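Local structure of uncharacterized protein (Bombyx mori, 5AZ0) at residues Gly23-Val28 and Phe74-Pro79. The protein is an aldo-keto reductase, AKR2E5, that probably reduces aldehyde or ketone groups with a nicotinamide cofactor, as its relatives do. Residues are numbered along the deposited sequence; the frame is centred on the assembly and turned at random.
Sequences GTWLGV and FYRVEP. With ACT (acetate ion), chain F.
Trp25 lies against Tyr75 in two ways at once. Its CB sits above the centre of the phenol ring, 3.5 Å from the Tyr75 centroid and almost on the ring normal, a CH-pi contact, while its five-membered ring forms an offset stack with the same phenol, the planes 25° apart. The closest approach is at the six-membered side, where Trp25 CE3 comes within 3.3 Å of Tyr75 CD1. A chi1 of 172° puts Trp25 CG anti to the backbone N. The far corner of the indole, Trp25 CH2, lies 3.4 Å from Phe74 CE2. The six-membered ring and the Phe74 ring are inclined at 43°, and Trp25, Tyr75 and Phe74 together form an aromatic cluster. On the opposite face of the indole, the backbone N of Gly27 sits over the ring. Arg76 NH1 donates to Phe74 O at 2.8 Å in the carbonyl plane and passes above the Phe74 ring toward its rim. The aromatics join the loops that follow the first and second strands of the parallel (beta/alpha)8 barrel, at the strand ends where aldo-keto reductases have their active site. Tyr75 OH is hydrogen-bonded to Lys104, a pairing consistent with the catalytic Tyr-Lys pair of the family. An acetate, probably from the crystallisation liquor, lies beside this tyrosine and is held by the backbone N atoms of Thr24 and Trp25. At the edge of the phenol, Thr24 OG1 approaches Tyr75 CD2 at 3.5 Å; the hydroxyl is hydrogen-bonded to Asp70 O and Thr71. One water links the two backbones: it donates to Thr24 O and to Tyr75 O, and the water oxygen accepts from the N-H of Leu26. Val77 CG2 packs 3.6 Å from Thr24 O.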
ATOM      1  N   GLY A  23      -0.862  -7.757   1.029  1.00 22.51           N
ATOM      2  CA  GLY A  23      -1.696  -7.084   0.068  1.00 25.53           C
ATOM      3  C   GLY A  23      -2.968  -7.853  -0.328  1.00 27.88           C
ATOM      4  O   GLY A  23      -2.970  -9.079  -0.379  1.00 27.58           O
ATOM      5  N   THR A  24      -4.048  -7.126  -0.578  1.00 24.23           N
ATOM      6  CA  THR A  24      -5.347  -7.728  -0.831  1.00 26.68           C
ATOM      7  C   THR A  24      -6.020  -7.243  -2.108  1.00 28.59           C
ATOM      8  O   THR A  24      -7.199  -7.559  -2.341  1.00 30.76           O
ATOM      9  CB  THR A  24      -6.292  -7.528   0.353  1.00 25.41           C
ATOM     10  OG1 THR A  24      -6.653  -6.157   0.519  1.00 24.50           O
ATOM     11  CG2 THR A  24      -5.709  -8.079   1.631  1.00 23.64           C
ATOM     12  N   TRP A  25      -5.299  -6.479  -2.932  1.00 24.07           N
ATOM     13  CA  TRP A  25      -5.856  -6.038  -4.208  1.00 28.00           C
ATOM     14  C   TRP A  25      -5.560  -7.016  -5.348  1.00 28.46           C
ATOM     15  O   TRP A  25      -4.390  -7.269  -5.695  1.00 29.43           O
ATOM     16  CB  TRP A  25      -5.218  -4.735  -4.584  1.00 30.53           C
ATOM     17  CG  TRP A  25      -5.531  -4.226  -5.930  1.00 33.14           C
ATOM     18  CD1 TRP A  25      -4.612  -3.663  -6.818  1.00 38.85           C
ATOM     19  CD2 TRP A  25      -6.813  -4.090  -6.537  1.00 30.25           C
ATOM     20  NE1 TRP A  25      -5.265  -3.201  -7.924  1.00 37.86           N
ATOM     21  CE2 TRP A  25      -6.609  -3.456  -7.802  1.00 36.43           C
ATOM     22  CE3 TRP A  25      -8.111  -4.442  -6.160  1.00 31.61           C
ATOM     23  CZ2 TRP A  25      -7.668  -3.164  -8.693  1.00 36.71           C
ATOM     24  CZ3 TRP A  25      -9.154  -4.201  -7.057  1.00 35.50           C
ATOM     25  CH2 TRP A  25      -8.930  -3.533  -8.312  1.00 36.99           C
ATOM     26  N   LEU A  26      -6.605  -7.516  -5.953  1.00 31.83           N
ATOM     27  CA  LEU A  26      -6.480  -8.583  -6.955  1.00 40.35           C
ATOM     28  C   LEU A  26      -6.262  -8.084  -8.383  1.00 44.78           C
ATOM     29  O   LEU A  26      -5.805  -8.844  -9.224  1.00 58.77           O
ATOM     30  CB  LEU A  26      -7.680  -9.547  -6.871  1.00 38.94           C
ATOM     31  CG  LEU A  26      -7.607 -10.433  -5.627  1.00 37.81           C
ATOM     32  CD1 LEU A  26      -8.803 -11.355  -5.583  1.00 43.59           C
ATOM     33  CD2 LEU A  26      -6.338 -11.252  -5.501  1.00 35.05           C
ATOM     34  N   GLY A  27      -6.532  -6.824  -8.646  1.00 51.68           N
ATOM     35  CA  GLY A  27      -6.274  -6.242  -9.950  1.00 57.69           C
ATOM     36  C   GLY A  27      -7.518  -6.169 -10.829  1.00 66.56           C
ATOM     37  O   GLY A  27      -8.570  -6.802 -10.551  1.00 63.30           O
ATOM     38  N   VAL A  28      -7.381  -5.348 -11.873  1.00 74.82           N
ATOM     39  CA  VAL A  28      -8.418  -5.099 -12.867  1.00 82.04           C
ATOM     40  C   VAL A  28      -7.777  -5.628 -14.173  1.00 92.97           C
ATOM     41  O   VAL A  28      -7.018  -4.919 -14.816  1.00 92.66           O
ATOM     42  CB  VAL A  28      -8.891  -3.590 -12.867  1.00 85.99           C
ATOM     43  CG1 VAL A  28      -7.732  -2.589 -12.760  1.00 86.41           C
ATOM     44  CG2 VAL A  28      -9.768  -3.251 -14.068  1.00 92.26           C
ATOM     45  N   PHE A  74     -12.120   0.036  -2.296  1.00 27.29           N
ATOM     46  CA  PHE A  74     -11.979  -0.333  -3.705  1.00 27.16           C
ATOM     47  C   PHE A  74     -11.616  -1.777  -4.013  1.00 26.99           C
ATOM     48  O   PHE A  74     -11.801  -2.196  -5.119  1.00 24.02           O
ATOM     49  CB  PHE A  74     -10.953   0.597  -4.376  1.00 30.58           C
ATOM     50  CG  PHE A  74     -10.885   0.463  -5.871  1.00 31.71           C
ATOM     51  CD1 PHE A  74     -11.927   0.931  -6.654  1.00 33.63           C
ATOM     52  CD2 PHE A  74      -9.749  -0.090  -6.503  1.00 33.09           C
ATOM     53  CE1 PHE A  74     -11.876   0.817  -8.066  1.00 32.99           C
ATOM     54  CE2 PHE A  74      -9.684  -0.198  -7.909  1.00 35.77           C
ATOM     55  CZ  PHE A  74     -10.756   0.248  -8.688  1.00 29.91           C
ATOM     56  N   TYR A  75     -10.998  -2.509  -3.099  1.00 25.80           N
ATOM     57  CA  TYR A  75     -10.552  -3.857  -3.400  1.00 23.94           C
ATOM     58  C   TYR A  75     -11.628  -4.947  -3.316  1.00 25.63           C
ATOM     59  O   TYR A  75     -11.345  -6.101  -3.617  1.00 28.67           O
ATOM     60  CB  TYR A  75      -9.382  -4.223  -2.531  1.00 25.60           C
ATOM     61  CG  TYR A  75      -8.162  -3.281  -2.591  1.00 24.85           C
ATOM     62  CD1 TYR A  75      -7.965  -2.352  -3.620  1.00 25.31           C
ATOM     63  CD2 TYR A  75      -7.211  -3.368  -1.602  1.00 26.02           C
ATOM     64  CE1 TYR A  75      -6.844  -1.524  -3.635  1.00 27.76           C
ATOM     65  CE2 TYR A  75      -6.088  -2.559  -1.606  1.00 26.16           C
ATOM     66  CZ  TYR A  75      -5.886  -1.643  -2.611  1.00 27.10           C
ATOM     67  OH  TYR A  75      -4.747  -0.857  -2.515  1.00 24.70           O
ATOM     68  N   ARG A  76     -12.827  -4.571  -2.888  1.00 27.74           N
ATOM     69  CA  ARG A  76     -14.050  -5.362  -2.989  1.00 32.00           C
ATOM     70  C   ARG A  76     -14.152  -6.434  -1.924  1.00 29.76           C
ATOM     71  O   ARG A  76     -15.222  -6.855  -1.655  1.00 33.83           O
ATOM     72  CB  ARG A  76     -14.290  -6.026  -4.391  1.00 32.25           C
ATOM     73  CG  ARG A  76     -14.789  -5.083  -5.496  1.00 35.11           C
ATOM     74  CD  ARG A  76     -13.703  -4.726  -6.455  1.00 39.27           C
ATOM     75  NE  ARG A  76     -14.219  -4.138  -7.680  1.00 41.61           N
ATOM     76  CZ  ARG A  76     -13.799  -2.997  -8.245  1.00 44.31           C
ATOM     77  NH1 ARG A  76     -12.805  -2.215  -7.714  1.00 40.70           N
ATOM     78  NH2 ARG A  76     -14.367  -2.618  -9.391  1.00 42.56           N
ATOM     79  N   VAL A  77     -13.061  -6.806  -1.295  1.00 24.80           N
ATOM     80  CA  VAL A  77     -12.990  -7.980  -0.480  1.00 24.94           C
ATOM     81  C   VAL A  77     -12.993  -7.691   1.035  1.00 23.46           C
ATOM     82  O   VAL A  77     -12.661  -8.578   1.808  1.00 25.51           O
ATOM     83  CB  VAL A  77     -11.735  -8.825  -0.868  1.00 28.21           C
ATOM     84  CG1 VAL A  77     -11.924  -9.358  -2.281  1.00 25.10           C
ATOM     85  CG2 VAL A  77     -10.401  -8.030  -0.761  1.00 29.35           C
ATOM     86  N   GLU A  78     -13.351  -6.485   1.488  1.00 22.48           N
ATOM     87  CA  GLU A  78     -13.311  -6.223   2.955  1.00 22.85           C
ATOM     88  C   GLU A  78     -14.168  -7.219   3.758  1.00 24.30           C
ATOM     89  O   GLU A  78     -13.721  -7.710   4.809  1.00 22.98           O
ATOM     90  CB  GLU A  78     -13.747  -4.791   3.273  1.00 23.14           C
ATOM     91  CG  GLU A  78     -12.742  -3.711   2.790  1.00 24.94           C
ATOM     92  CD  GLU A  78     -13.320  -2.314   2.820  1.00 24.09           C
ATOM     93  OE1 GLU A  78     -14.419  -2.163   2.282  1.00 21.02           O
ATOM     94  OE2 GLU A  78     -12.698  -1.359   3.389  1.00 22.27           O
ATOM     95  N   PRO A  79     -15.393  -7.554   3.275  1.00 25.16           N
ATOM     96  CA  PRO A  79     -16.229  -8.533   4.074  1.00 28.04           C
ATOM     97  C   PRO A  79     -15.504  -9.848   4.261  1.00 24.88           C
ATOM     98  O   PRO A  79     -15.354 -10.339   5.372  1.00 26.46           O
ATOM     99  CB  PRO A  79     -17.528  -8.635   3.236  1.00 27.79           C
ATOM    100  CG  PRO A  79     -17.550  -7.335   2.467  1.00 26.62           C
ATOM    101  CD  PRO A  79     -16.122  -7.127   2.070  1.00 25.61           C
TER
HETATM  102  C   ACT F 405      -2.493  -4.102  -1.834  1.00 31.11           C
HETATM  103  O   ACT F 405      -2.479  -5.003  -2.696  1.00 33.66           O
HETATM  104  OXT ACT F 405      -3.077  -4.199  -0.737  1.00 26.31           O
HETATM  105  CH3 ACT F 405      -1.753  -2.839  -2.128  1.00 31.04           C
HETATM  106  O   HOH W   1      -9.035  -7.404  -4.394  1.00 28.10           O